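Sensory transduction histidine kinase, putative (Borrelia burgdorferi, PDB 5BWJ) probably autophosphorylates on histidine as a membrane-bound hybrid kinase, of which this chain is one periplasmic Venus flytrap domain thought to sense small molecules. Local coordinates at residues Lys9-Asp14 and Glu50-Leu55; Gly68-Val73 and Lys118-Glu123; Ile89-Phe94 and Asp180-Ile185; Asp14-Phe19 and Cys159-Tyr164. All coordinates share one frame; numbering follows the deposited sequence.

Contact 1 of 4, residues Lys9-Asp14 and Glu50-Leu55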
loop_
_atom_site.group_PDB
_atom_site.type_symbol
_atom_site.label_atom_id
_atom_site.label_comp_id
_atom_site.label_asym_id
_atom_site.label_seq_id
_atom_site.Cartn_x
_atom_site.Cartn_y
_atom_site.Cartn_z
ATOM N N LYS B 9 2.039 8.963 24.414
ATOM C CA LYS B 9 3.145 9.119 23.478
ATOM C C LYS B 9 3.119 8.023 22.418
ATOM O O LYS B 9 3.071 6.835 22.740
ATOM C CB LYS B 9 4.475 9.099 24.233
ATOM C CG LYS B 9 5.691 9.414 23.383
ATOM C CD LYS B 9 6.932 9.553 24.253
ATOM C CE LYS B 9 8.141 9.995 23.449
ATOM N NZ LYS B 9 9.333 10.211 24.318
ATOM N N PHE B 10 3.138 8.436 21.155
ATOM C CA PHE B 10 3.239 7.510 20.034
ATOM C C PHE B 10 4.624 7.601 19.404
ATOM O O PHE B 10 5.072 8.683 19.023
ATOM C CB PHE B 10 2.160 7.807 18.989
ATOM C CG PHE B 10 0.783 7.356 19.392
ATOM C CD1 PHE B 10 0.278 6.145 18.950
ATOM C CD2 PHE B 10 -0.005 8.143 20.214
ATOM C CE1 PHE B 10 -0.991 5.726 19.318
ATOM C CE2 PHE B 10 -1.272 7.732 20.587
ATOM C CZ PHE B 10 -1.766 6.519 20.136
ATOM N N LYS B 11 5.304 6.463 19.313
ATOM C CA LYS B 11 6.612 6.402 18.668
ATOM C C LYS B 11 6.499 5.793 17.276
ATOM O O LYS B 11 6.177 4.611 17.128
ATOM C CB LYS B 11 7.601 5.600 19.515
ATOM C CG LYS B 11 8.185 6.386 20.679
ATOM C CD LYS B 11 9.358 5.652 21.305
ATOM C CE LYS B 11 9.966 6.437 22.449
ATOM N NZ LYS B 11 10.511 7.753 22.014
ATOM N N LEU B 12 6.760 6.610 16.261
ATOM C CA LEU B 12 6.719 6.160 14.875
ATOM C C LEU B 12 8.094 5.653 14.458
ATOM O O LEU B 12 9.045 6.428 14.332
ATOM C CB LEU B 12 6.257 7.295 13.955
ATOM C CG LEU B 12 4.939 7.965 14.362
ATOM C CD1 LEU B 12 4.547 9.051 13.373
ATOM C CD2 LEU B 12 3.821 6.948 14.495
ATOM N N VAL B 13 8.195 4.344 14.252
ATOM C CA VAL B 13 9.478 3.707 13.981
ATOM C C VAL B 13 9.777 3.662 12.485
ATOM O O VAL B 13 8.937 3.244 11.688
ATOM C CB VAL B 13 9.520 2.272 14.547
ATOM C CG1 VAL B 13 10.910 1.666 14.375
ATOM C CG2 VAL B 13 9.124 2.269 16.016
ATOM N N ASP B 14 10.982 4.097 12.122
ATOM C CA ASP B 14 11.464 4.016 10.746
ATOM C C ASP B 14 10.522 4.780 9.806
ATOM O O ASP B 14 10.196 5.940 10.068
ATOM C CB ASP B 14 11.612 2.544 10.337
ATOM C CG ASP B 14 12.440 2.359 9.074
ATOM O OD1 ASP B 14 13.187 3.286 8.696
ATOM O OD2 ASP B 14 12.342 1.278 8.456
ATOM N N GLU B 50 6.515 11.092 18.196
ATOM C CA GLU B 50 7.967 11.159 18.109
ATOM C C GLU B 50 8.480 10.127 17.114
ATOM O O GLU B 50 8.135 8.949 17.193
ATOM C CB GLU B 50 8.605 10.933 19.482
ATOM C CG GLU B 50 10.126 10.929 19.463
ATOM C CD GLU B 50 10.728 10.756 20.843
ATOM O OE1 GLU B 50 11.511 9.801 21.035
ATOM O OE2 GLU B 50 10.423 11.580 21.733
ATOM N N HIS B 51 9.306 10.577 16.176
ATOM C CA HIS B 51 9.898 9.684 15.191
ATOM C C HIS B 51 11.230 9.135 15.681
ATOM O O HIS B 51 12.041 9.863 16.255
ATOM C CB HIS B 51 10.097 10.409 13.860
ATOM C CG HIS B 51 8.817 10.807 13.193
ATOM N ND1 HIS B 51 8.179 11.999 13.462
ATOM C CD2 HIS B 51 8.057 10.171 12.271
ATOM C CE1 HIS B 51 7.081 12.080 12.731
ATOM N NE2 HIS B 51 6.984 10.984 12.000
ATOM N N ILE B 52 11.441 7.843 15.457
ATOM C CA ILE B 52 12.733 7.216 15.699
ATOM C C ILE B 52 13.068 6.287 14.535
ATOM O O ILE B 52 12.220 5.524 14.070
ATOM C CB ILE B 52 12.754 6.432 17.028
ATOM C CG1 ILE B 52 11.528 5.521 17.145
ATOM C CG2 ILE B 52 12.805 7.402 18.208
ATOM C CD1 ILE B 52 11.596 4.549 18.306
ATOM N N ASP B 53 14.302 6.372 14.051
ATOM C CA ASP B 53 14.743 5.544 12.936
ATOM C C ASP B 53 14.876 4.089 13.361
ATOM O O ASP B 53 14.368 3.185 12.694
ATOM C CB ASP B 53 16.077 6.053 12.385
ATOM C CG ASP B 53 15.948 7.394 11.693
ATOM O OD1 ASP B 53 14.927 8.080 11.912
ATOM O OD2 ASP B 53 16.868 7.765 10.934
ATOM N N ASN B 54 15.557 3.877 14.482
ATOM C CA ASN B 54 15.881 2.540 14.957
ATOM C C ASN B 54 15.141 2.205 16.242
ATOM O O ASN B 54 14.662 3.097 16.945
ATOM C CB ASN B 54 17.390 2.415 15.183
ATOM C CG ASN B 54 18.197 2.932 14.011
ATOM O OD1 ASN B 54 17.770 2.841 12.860
ATOM N ND2 ASN B 54 19.371 3.484 14.299
ATOM N N LEU B 55 15.061 0.913 16.538
ATOM C CA LEU B 55 14.449 0.429 17.769
ATOM C C LEU B 55 15.517 -0.142 18.699
ATOM O O LEU B 55 15.869 -1.318 18.601
ATOM C CB LEU B 55 13.393 -0.630 17.456
ATOM C CG LEU B 55 12.589 -1.148 18.649
ATOM C CD1 LEU B 55 11.677 -0.059 19.199
ATOM C CD2 LEU B 55 11.788 -2.375 18.250
#
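Two neighbouring parallel strands of one Venus flytrap lobe, 6-13 and 45-52, end side by side, and their side chains sort onto two faces of the sheet. On the face of Lys11, Val13, Glu50 and Ile52, the Glu50 chain runs out extended and its carboxylate is held from two sides. Lys11 lies alongside Glu50, pointing the same way, and bends at its last torsion (chi4 -62°) to bring NZ to 2.5 Å from Glu50 OE1, a salt bridge. Lys9, straight, crosses Glu50 obliquely and reaches OE2 with NZ at 3.1 Å, a weak hydrogen bond within a salt bridge. Glu61 salt-bridges both lysines, so that two carboxylates probably balance two ammonium groups, and long flexible chains suit a network spanning strands. Farther along, Ile52 holds CG1 in the crowded position between N and C (chi1 48°), which brings CD1 to 4.1 Å from Val13 CG2. On the other face, Leu12 and His51 point the same way side by side; Leu12 CD1 comes to 3.4 Å from His51 NE2, while Tyr28 stacks on the imidazole and Ile32 and Phe33 pack against Leu12. Parallel pairing joins the backbones: Phe10 O accepts from Glu50 N, Leu12 N gives to Glu50 O, and Leu12 O accepts from Ile52 N. A fourth backbone bond is the shortest of them, Asp14 N lying in the carbonyl plane of Ile52 O at 2.7 Å.

Contact 2 of 4, residues Gly68-Val73 and Lys118-Glu123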
loop_
_atom_site.group_PDB
_atom_site.type_symbol
_atom_site.label_atom_id
_atom_site.label_comp_id
_atom_site.label_asym_id
_atom_site.label_seq_id
_atom_site.Cartn_x
_atom_site.Cartn_y
_atom_site.Cartn_z
ATOM N N GLY B 68 4.908 0.893 13.347
ATOM C CA GLY B 68 5.962 0.595 12.393
ATOM C C GLY B 68 6.747 -0.657 12.732
ATOM O O GLY B 68 7.797 -0.914 12.143
ATOM N N LEU B 69 6.244 -1.433 13.688
ATOM C CA LEU B 69 6.873 -2.696 14.061
ATOM C C LEU B 69 6.086 -3.866 13.492
ATOM O O LEU B 69 4.860 -3.816 13.400
ATOM C CB LEU B 69 6.971 -2.834 15.583
ATOM C CG LEU B 69 7.752 -1.756 16.334
ATOM C CD1 LEU B 69 7.782 -2.083 17.819
ATOM C CD2 LEU B 69 9.167 -1.610 15.787
ATOM N N THR B 70 6.805 -4.913 13.105
ATOM C CA THR B 70 6.187 -6.155 12.660
ATOM C C THR B 70 6.553 -7.256 13.644
ATOM O O THR B 70 7.530 -7.127 14.384
ATOM C CB THR B 70 6.637 -6.543 11.240
ATOM O OG1 THR B 70 8.068 -6.537 11.170
ATOM C CG2 THR B 70 6.079 -5.565 10.220
ATOM N N TYR B 71 5.770 -8.329 13.664
ATOM C CA TYR B 71 6.048 -9.433 14.573
ATOM C C TYR B 71 7.435 -10.004 14.307
ATOM O O TYR B 71 7.806 -10.265 13.163
ATOM C CB TYR B 71 5.002 -10.541 14.444
ATOM C CG TYR B 71 5.242 -11.678 15.415
ATOM C CD1 TYR B 71 4.713 -11.642 16.698
ATOM C CD2 TYR B 71 6.015 -12.775 15.057
ATOM C CE1 TYR B 71 4.935 -12.671 17.594
ATOM C CE2 TYR B 71 6.245 -13.810 15.946
ATOM C CZ TYR B 71 5.702 -13.751 17.212
ATOM O OH TYR B 71 5.925 -14.777 18.103
ATOM N N ASN B 72 8.194 -10.191 15.379
ATOM C CA ASN B 72 9.550 -10.705 15.284
ATOM C C ASN B 72 9.887 -11.505 16.531
ATOM O O ASN B 72 9.491 -11.134 17.635
ATOM C CB ASN B 72 10.545 -9.558 15.091
ATOM C CG ASN B 72 11.986 -10.011 15.203
ATOM O OD1 ASN B 72 12.646 -9.769 16.213
ATOM N ND2 ASN B 72 12.481 -10.677 14.166
ATOM N N VAL B 73 10.606 -12.608 16.349
ATOM C CA VAL B 73 10.952 -13.490 17.459
ATOM C C VAL B 73 11.674 -12.740 18.577
ATOM O O VAL B 73 11.517 -13.070 19.751
ATOM C CB VAL B 73 11.834 -14.664 16.988
ATOM C CG1 VAL B 73 11.055 -15.565 16.040
ATOM C CG2 VAL B 73 13.106 -14.155 16.324
ATOM N N LYS B 118 16.876 -5.338 10.720
ATOM C CA LYS B 118 16.992 -6.208 11.883
ATOM C C LYS B 118 15.735 -6.156 12.745
ATOM O O LYS B 118 15.061 -5.130 12.814
ATOM C CB LYS B 118 18.213 -5.816 12.721
ATOM N N ASN B 119 15.432 -7.275 13.398
ATOM C CA ASN B 119 14.285 -7.378 14.297
ATOM C C ASN B 119 12.954 -7.079 13.609
ATOM O O ASN B 119 12.081 -6.432 14.187
ATOM C CB ASN B 119 14.470 -6.444 15.495
ATOM C CG ASN B 119 15.719 -6.760 16.290
ATOM O OD1 ASN B 119 16.186 -7.898 16.303
ATOM N ND2 ASN B 119 16.269 -5.752 16.956
ATOM N N THR B 120 12.809 -7.553 12.376
ATOM C CA THR B 120 11.544 -7.462 11.651
ATOM C C THR B 120 11.078 -8.856 11.267
ATOM O O THR B 120 11.842 -9.819 11.353
ATOM C CB THR B 120 11.667 -6.606 10.375
ATOM O OG1 THR B 120 12.543 -7.254 9.444
ATOM C CG2 THR B 120 12.200 -5.221 10.704
ATOM N N ILE B 121 9.825 -8.968 10.842
ATOM C CA ILE B 121 9.309 -10.243 10.369
ATOM C C ILE B 121 10.109 -10.682 9.148
ATOM O O ILE B 121 10.268 -11.874 8.889
ATOM C CB ILE B 121 7.811 -10.165 10.013
ATOM C CG1 ILE B 121 7.273 -11.561 9.686
ATOM C CG2 ILE B 121 7.576 -9.202 8.854
ATOM C CD1 ILE B 121 5.762 -11.638 9.638
ATOM N N TYR B 122 10.626 -9.705 8.411
ATOM C CA TYR B 122 11.375 -9.978 7.194
ATOM C C TYR B 122 12.685 -10.693 7.503
ATOM O O TYR B 122 13.138 -11.526 6.720
ATOM C CB TYR B 122 11.637 -8.676 6.435
ATOM C CG TYR B 122 10.368 -7.925 6.100
ATOM C CD1 TYR B 122 9.518 -8.376 5.100
ATOM C CD2 TYR B 122 10.014 -6.771 6.789
ATOM C CE1 TYR B 122 8.354 -7.700 4.790
ATOM C CE2 TYR B 122 8.847 -6.087 6.485
ATOM C CZ TYR B 122 8.023 -6.558 5.483
ATOM O OH TYR B 122 6.861 -5.889 5.170
ATOM N N GLU B 123 13.290 -10.374 8.644
ATOM C CA GLU B 123 14.509 -11.055 9.059
ATOM C C GLU B 123 14.213 -12.522 9.342
ATOM O O GLU B 123 14.951 -13.405 8.909
ATOM C CB GLU B 123 15.121 -10.397 10.299
ATOM C CG GLU B 123 16.432 -11.046 10.740
ATOM C CD GLU B 123 16.958 -10.497 12.053
ATOM O OE1 GLU B 123 16.296 -9.620 12.645
ATOM O OE2 GLU B 123 18.037 -10.948 12.493
HETATM O O HOH W 1 9.710 -4.855 13.676
#
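Thr120 OG1 is gripped three times: it pairs with the carbonyl O of Ile117 and accepts two weak bonds, from Tyr122 N and Glu123 N, each 3.3 Å away. Thr120 is thus the N-cap of helix 121-128, a place where a short hydroxyl side chain can fold back onto the first turn. The first N-H of the helix is met from across the contact instead. Thr70 OG1, set between its own N and carbonyl carbon (chi1 52°), receives Ile121 N at 3.0 Å along a nearly straight line (171°). The Thr70 side chain crosses Ile121 at about a right angle, with Thr70 CB 3.7 Å from Ile121 CG2, so the beta-branched residue serves both the polar and the apolar half of the contact. Asn72 lays its amide alongside the Asn119 backbone; its ND2 makes a weak bond to Thr120 O at 3.0 Å, while OD1 takes the N-H groups of Lys74 and Leu75. Glu123, its chain extended (chi1 -178°), reaches Asn119 N with OE1, 2.6 Å away and met nearly along its C-O axis, and OE2 pairs with Arg127. A water joins Thr70 N to Asn119 O. The loop after strand 65-69 in one lobe therefore meets the helix start of the other chiefly through neutral oxygens and amides; the helix dipole probably polarises the Thr70 hydroxyl, and the lobes are bridged here without a salt bridge.

Contact 3 of 4, residues Ile89-Phe94 and Asp180-Ile185; sequences ISILFF and DVFYSI
Ser90 ties strand 79-94 to the loop leading into strand 184-192, just beyond their antiparallel pair Ile89-Ser184, in the Venus flytrap sheet. Its OG sits between the backbone N and carbonyl carbon (chi1 68°), pointing at the partner chain, where it accepts from Tyr183 N at 2.8 Å and donates to a lone pair of Val181 O at 2.9 Å. Serine suits the place because its small hydroxyl can take both the N-H of Tyr183 and the carbonyl of Val181 just before strand 184-192 begins. Ser90 N gives a backbone bond to Tyr183 O at 3.0 Å, next to the non-hydrogen-bonded pair Ile89 and Ser184. The hydroxyl also lies in plane at the edge of the Tyr183 ring. Around these polar groups come apolar ones: Ile91 CG1 touches the edge of Phe182 at CD1, and Leu92 CB meets Val181 CG2, each at 4.1 Å. Farther out, Tyr156 OH is a further partner of Ser90 OG and also bonds Val181 O. Phe19 of the second subunit packs on Ile89, and its Leu210 on Phe182. Phe182 CA directs its hydrogen almost straight (170°) at Ser90 O, 3.6 Å away.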
loop_
_atom_site.group_PDB
_atom_site.type_symbol
_atom_site.label_atom_id
_atom_site.label_comp_id
_atom_site.label_asym_id
_atom_site.label_seq_id
_atom_site.Cartn_x
_atom_site.Cartn_y
_atom_site.Cartn_z
ATOM N N ILE B 89 3.202 -6.355 1.437
ATOM C CA ILE B 89 3.700 -7.543 0.763
ATOM C C ILE B 89 5.221 -7.542 0.835
ATOM O O ILE B 89 5.862 -6.533 0.544
ATOM C CB ILE B 89 3.237 -7.606 -0.710
ATOM C CG1 ILE B 89 1.706 -7.614 -0.775
ATOM C CG2 ILE B 89 3.819 -8.842 -1.403
ATOM C CD1 ILE B 89 1.127 -7.611 -2.187
ATOM N N SER B 90 5.796 -8.667 1.246
ATOM C CA SER B 90 7.244 -8.803 1.291
ATOM C C SER B 90 7.789 -8.951 -0.125
ATOM O O SER B 90 7.318 -9.791 -0.890
ATOM C CB SER B 90 7.651 -10.003 2.150
ATOM O OG SER B 90 7.279 -11.222 1.530
ATOM N N ILE B 91 8.780 -8.134 -0.466
ATOM C CA ILE B 91 9.356 -8.149 -1.806
ATOM C C ILE B 91 10.878 -8.123 -1.747
ATOM O O ILE B 91 11.477 -7.381 -0.965
ATOM C CB ILE B 91 8.838 -6.955 -2.651
ATOM C CG1 ILE B 91 7.413 -7.253 -3.132
ATOM C CG2 ILE B 91 9.760 -6.676 -3.850
ATOM C CD1 ILE B 91 6.797 -6.185 -4.020
ATOM N N LEU B 92 11.491 -8.961 -2.576
ATOM C CA LEU B 92 12.931 -8.941 -2.767
ATOM C C LEU B 92 13.256 -7.988 -3.913
ATOM O O LEU B 92 12.921 -8.262 -5.067
ATOM C CB LEU B 92 13.459 -10.349 -3.060
ATOM C CG LEU B 92 14.979 -10.518 -3.033
ATOM C CD1 LEU B 92 15.519 -10.349 -1.618
ATOM C CD2 LEU B 92 15.375 -11.871 -3.597
ATOM N N PHE B 93 13.885 -6.862 -3.583
ATOM C CA PHE B 93 14.228 -5.838 -4.570
ATOM C C PHE B 93 15.677 -5.941 -5.035
ATOM O O PHE B 93 16.539 -6.427 -4.306
ATOM C CB PHE B 93 14.002 -4.439 -3.994
ATOM C CG PHE B 93 12.559 -4.047 -3.875
ATOM C CD1 PHE B 93 11.815 -3.738 -5.001
ATOM C CD2 PHE B 93 11.957 -3.953 -2.633
ATOM C CE1 PHE B 93 10.492 -3.363 -4.890
ATOM C CE2 PHE B 93 10.634 -3.579 -2.517
ATOM C CZ PHE B 93 9.901 -3.282 -3.647
ATOM N N PHE B 94 15.940 -5.460 -6.247
ATOM C CA PHE B 94 17.307 -5.300 -6.735
ATOM C C PHE B 94 17.354 -4.179 -7.768
ATOM O O PHE B 94 16.316 -3.706 -8.228
ATOM C CB PHE B 94 17.842 -6.608 -7.325
ATOM C CG PHE B 94 17.073 -7.106 -8.515
ATOM C CD1 PHE B 94 15.953 -7.904 -8.348
ATOM C CD2 PHE B 94 17.478 -6.792 -9.802
ATOM C CE1 PHE B 94 15.245 -8.368 -9.442
ATOM C CE2 PHE B 94 16.775 -7.253 -10.899
ATOM C CZ PHE B 94 15.658 -8.042 -10.718
ATOM N N ASP B 180 9.168 -16.875 -6.060
ATOM C CA ASP B 180 8.210 -17.034 -4.971
ATOM C C ASP B 180 8.803 -16.597 -3.635
ATOM O O ASP B 180 9.477 -17.375 -2.960
ATOM C CB ASP B 180 7.743 -18.488 -4.883
ATOM N N VAL B 181 8.545 -15.345 -3.262
ATOM C CA VAL B 181 9.014 -14.796 -1.992
ATOM C C VAL B 181 7.988 -13.830 -1.404
ATOM O O VAL B 181 8.298 -13.057 -0.494
ATOM C CB VAL B 181 10.360 -14.055 -2.157
ATOM C CG1 VAL B 181 11.455 -15.019 -2.587
ATOM C CG2 VAL B 181 10.227 -12.909 -3.159
ATOM N N PHE B 182 6.764 -13.885 -1.925
ATOM C CA PHE B 182 5.730 -12.924 -1.563
ATOM C C PHE B 182 4.868 -13.414 -0.406
ATOM O O PHE B 182 4.084 -14.353 -0.556
ATOM C CB PHE B 182 4.849 -12.622 -2.773
ATOM C CG PHE B 182 5.621 -12.269 -4.010
ATOM C CD1 PHE B 182 6.321 -11.076 -4.088
ATOM C CD2 PHE B 182 5.648 -13.127 -5.096
ATOM C CE1 PHE B 182 7.034 -10.748 -5.224
ATOM C CE2 PHE B 182 6.358 -12.804 -6.235
ATOM C CZ PHE B 182 7.053 -11.613 -6.299
ATOM N N TYR B 183 5.026 -12.765 0.744
ATOM C CA TYR B 183 4.205 -13.035 1.918
ATOM C C TYR B 183 3.305 -11.841 2.204
ATOM O O TYR B 183 3.704 -10.694 1.999
ATOM C CB TYR B 183 5.077 -13.321 3.144
ATOM C CG TYR B 183 5.896 -14.588 3.064
ATOM C CD1 TYR B 183 5.450 -15.763 3.655
ATOM C CD2 TYR B 183 7.121 -14.607 2.411
ATOM C CE1 TYR B 183 6.198 -16.923 3.591
ATOM C CE2 TYR B 183 7.876 -15.763 2.342
ATOM C CZ TYR B 183 7.409 -16.917 2.934
ATOM O OH TYR B 183 8.157 -18.071 2.868
ATOM N N SER B 184 2.092 -12.110 2.676
ATOM C CA SER B 184 1.224 -11.049 3.170
ATOM C C SER B 184 1.631 -10.707 4.598
ATOM O O SER B 184 1.536 -11.545 5.495
ATOM C CB SER B 184 -0.245 -11.467 3.115
ATOM O OG SER B 184 -1.083 -10.391 3.501
ATOM N N ILE B 185 2.089 -9.475 4.796
ATOM C CA ILE B 185 2.602 -9.032 6.087
ATOM C C ILE B 185 1.612 -8.102 6.773
ATOM O O ILE B 185 1.109 -7.160 6.166
ATOM C CB ILE B 185 3.953 -8.299 5.934
ATOM C CG1 ILE B 185 4.962 -9.181 5.191
ATOM C CG2 ILE B 185 4.498 -7.876 7.297
ATOM C CD1 ILE B 185 5.293 -10.484 5.892
#

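Contact 4 of 4, residues Asp14-Phe19 and Cys159-Tyr164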
loop_
_atom_site.group_PDB
_atom_site.type_symbol
_atom_site.label_atom_id
_atom_site.label_comp_id
_atom_site.label_asym_id
_atom_site.label_seq_id
_atom_site.Cartn_x
_atom_site.Cartn_y
_atom_site.Cartn_z
ATOM N N ASP B 14 10.982 4.097 12.122
ATOM C CA ASP B 14 11.464 4.016 10.746
ATOM C C ASP B 14 10.522 4.780 9.806
ATOM O O ASP B 14 10.196 5.940 10.068
ATOM C CB ASP B 14 11.612 2.544 10.337
ATOM C CG ASP B 14 12.440 2.359 9.074
ATOM O OD1 ASP B 14 13.187 3.286 8.696
ATOM O OD2 ASP B 14 12.342 1.278 8.456
ATOM N N GLN B 15 10.090 4.142 8.720
ATOM C CA GLN B 15 9.153 4.754 7.784
ATOM C C GLN B 15 8.121 3.724 7.344
ATOM O O GLN B 15 8.395 2.523 7.327
ATOM C CB GLN B 15 9.889 5.323 6.571
ATOM C CG GLN B 15 10.952 6.355 6.922
ATOM C CD GLN B 15 11.565 6.993 5.693
ATOM O OE1 GLN B 15 10.869 7.615 4.887
ATOM N NE2 GLN B 15 12.875 6.836 5.535
ATOM N N PHE B 16 6.937 4.209 6.987
ATOM C CA PHE B 16 5.792 3.347 6.718
ATOM C C PHE B 16 4.840 4.051 5.758
ATOM O O PHE B 16 3.847 4.641 6.177
ATOM C CB PHE B 16 5.088 2.994 8.037
ATOM C CG PHE B 16 3.978 1.982 7.906
ATOM C CD1 PHE B 16 3.207 1.658 9.011
ATOM C CD2 PHE B 16 3.710 1.348 6.703
ATOM C CE1 PHE B 16 2.185 0.733 8.915
ATOM C CE2 PHE B 16 2.689 0.421 6.604
ATOM C CZ PHE B 16 1.926 0.114 7.712
ATOM N N PHE B 17 5.151 3.993 4.467
ATOM C CA PHE B 17 4.338 4.658 3.455
ATOM C C PHE B 17 2.955 4.017 3.390
ATOM O O PHE B 17 2.848 2.793 3.395
ATOM C CB PHE B 17 5.017 4.583 2.083
ATOM C CG PHE B 17 4.314 5.374 1.010
ATOM C CD1 PHE B 17 4.743 6.650 0.683
ATOM C CD2 PHE B 17 3.227 4.843 0.330
ATOM C CE1 PHE B 17 4.103 7.382 -0.301
ATOM C CE2 PHE B 17 2.582 5.571 -0.653
ATOM C CZ PHE B 17 3.022 6.844 -0.971
ATOM N N PRO B 18 1.887 4.832 3.317
ATOM C CA PRO B 18 1.793 6.297 3.313
ATOM C C PRO B 18 1.468 6.892 4.685
ATOM O O PRO B 18 1.108 8.066 4.771
ATOM C CB PRO B 18 0.642 6.549 2.343
ATOM C CG PRO B 18 -0.291 5.409 2.626
ATOM C CD PRO B 18 0.583 4.222 2.993
ATOM N N PHE B 19 1.580 6.092 5.739
ATOM C CA PHE B 19 1.224 6.547 7.081
ATOM C C PHE B 19 2.200 7.599 7.600
ATOM O O PHE B 19 1.786 8.611 8.163
ATOM C CB PHE B 19 1.156 5.358 8.040
ATOM C CG PHE B 19 0.026 4.419 7.739
ATOM C CD1 PHE B 19 -1.214 4.595 8.331
ATOM C CD2 PHE B 19 0.194 3.374 6.846
ATOM C CE1 PHE B 19 -2.259 3.739 8.049
ATOM C CE2 PHE B 19 -0.847 2.515 6.557
ATOM C CZ PHE B 19 -2.076 2.699 7.159
ATOM N N CYS B 159 6.972 -3.546 0.526
ATOM C CA CYS B 159 6.846 -3.290 -0.909
ATOM C C CYS B 159 6.753 -1.805 -1.238
ATOM O O CYS B 159 7.355 -1.342 -2.208
ATOM C CB CYS B 159 5.617 -4.010 -1.480
ATOM S SG CYS B 159 4.028 -3.518 -0.750
ATOM N N LYS B 160 5.998 -1.062 -0.436
ATOM C CA LYS B 160 5.759 0.351 -0.717
ATOM C C LYS B 160 6.876 1.253 -0.192
ATOM O O LYS B 160 7.313 2.168 -0.888
ATOM C CB LYS B 160 4.418 0.788 -0.119
ATOM C CG LYS B 160 3.209 0.208 -0.839
ATOM C CD LYS B 160 1.903 0.588 -0.159
ATOM C CE LYS B 160 0.714 -0.063 -0.853
ATOM N NZ LYS B 160 -0.560 0.167 -0.119
ATOM N N THR B 161 7.342 0.991 1.025
ATOM C CA THR B 161 8.265 1.905 1.697
ATOM C C THR B 161 9.676 1.862 1.114
ATOM O O THR B 161 10.268 2.907 0.835
ATOM C CB THR B 161 8.352 1.605 3.207
ATOM O OG1 THR B 161 7.043 1.668 3.784
ATOM C CG2 THR B 161 9.257 2.619 3.912
ATOM N N LEU B 162 10.223 0.662 0.949
ATOM C CA LEU B 162 11.575 0.527 0.420
ATOM C C LEU B 162 11.636 1.066 -1.000
ATOM O O LEU B 162 12.617 1.698 -1.400
ATOM C CB LEU B 162 12.028 -0.932 0.453
ATOM C CG LEU B 162 12.129 -1.576 1.836
ATOM C CD1 LEU B 162 12.684 -2.982 1.710
ATOM C CD2 LEU B 162 12.988 -0.742 2.785
ATOM N N HIS B 163 10.570 0.822 -1.751
ATOM C CA HIS B 163 10.483 1.284 -3.123
ATOM C C HIS B 163 10.379 2.804 -3.188
ATOM O O HIS B 163 11.001 3.440 -4.039
ATOM C CB HIS B 163 9.282 0.652 -3.820
ATOM C CG HIS B 163 9.213 0.957 -5.280
ATOM N ND1 HIS B 163 9.807 0.158 -6.232
ATOM C CD2 HIS B 163 8.643 1.985 -5.950
ATOM C CE1 HIS B 163 9.595 0.674 -7.429
ATOM N NE2 HIS B 163 8.893 1.783 -7.285
ATOM N N TYR B 164 9.585 3.380 -2.291
ATOM C CA TYR B 164 9.423 4.826 -2.241
ATOM C C TYR B 164 10.756 5.527 -1.991
ATOM O O TYR B 164 11.119 6.456 -2.711
ATOM C CB TYR B 164 8.428 5.230 -1.151
ATOM C CG TYR B 164 8.547 6.690 -0.771
ATOM C CD1 TYR B 164 7.976 7.681 -1.559
ATOM C CD2 TYR B 164 9.248 7.079 0.362
ATOM C CE1 TYR B 164 8.093 9.019 -1.226
ATOM C CE2 TYR B 164 9.369 8.416 0.706
ATOM C CZ TYR B 164 8.790 9.380 -0.093
ATOM O OH TYR B 164 8.904 10.711 0.243
HETATM O O HOH W 2 7.906 -0.148 6.212
#
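Thr161 turns OG1 beside its backbone N and anti to its carbonyl carbon (chi1 -56°), and Phe17 swings its ring anti to N (chi1 -174°); these torsions join the 14-19 loop of one Venus flytrap lobe to the start of helix 161-169 in the other. The first brings Thr161 OG1 to 3.1 Å from Phe17 N, whose hydrogen it accepts. A water donates to the same oxygen and to Gln15 O, at 2.9 Å from the latter, so Thr161 OG1 holds the loop twice, directly and through water. Thr161 CG2 rests 3.8 Å from Gln15 CB, and a threonine, polar on one branch and apolar on the other, suits this buried spot. Phe17 approaches Tyr164 with CD1 over one face of the tyrosine ring, near its rim, 4.1 Å from Tyr164 CD1. The planes are 30° apart and slid, with centroids 5.4 Å apart, so the rings barely overlap. Lys160 of the same chain lays CB by Phe17 CD2, while Lys160 of the second subunit makes a cation-pi contact with Phe17. Tyr164 OH bonds to Lys22 O, and the Tyr164 side chain lies about 6 Å from that of Glu29, seen to bind magnesium in a structure of this protein though not in this chain. A cis peptide precedes Pro18, whose CB sits 3.6 Å above one face of the Phe17 ring, toward its rim.

Contacts 3 and 4 are buried and both touch the second subunit, whereas contacts 1 and 2 are only partly buried and are touched by no other chain of the assembly. Contact 1 is sheet pairing within one lobe, with charged side chains toward its edge; contact 3 also involves sheet pairing, but apolar around a hydroxyl. Contacts 2 and 4 each set a loop of the first lobe against a helix start in the second, with a bridging water, but the roles are reversed: loop Thr70 accepts a helix N-H, helix Thr161 a loop N-H. Leu69 packs on Val13 and Leu55, joining contacts 1 and 2, Ile185 and Tyr122 join 2 to 3, Cys159 joins 3 to 4, and Asp14 belongs to both 1 and 4.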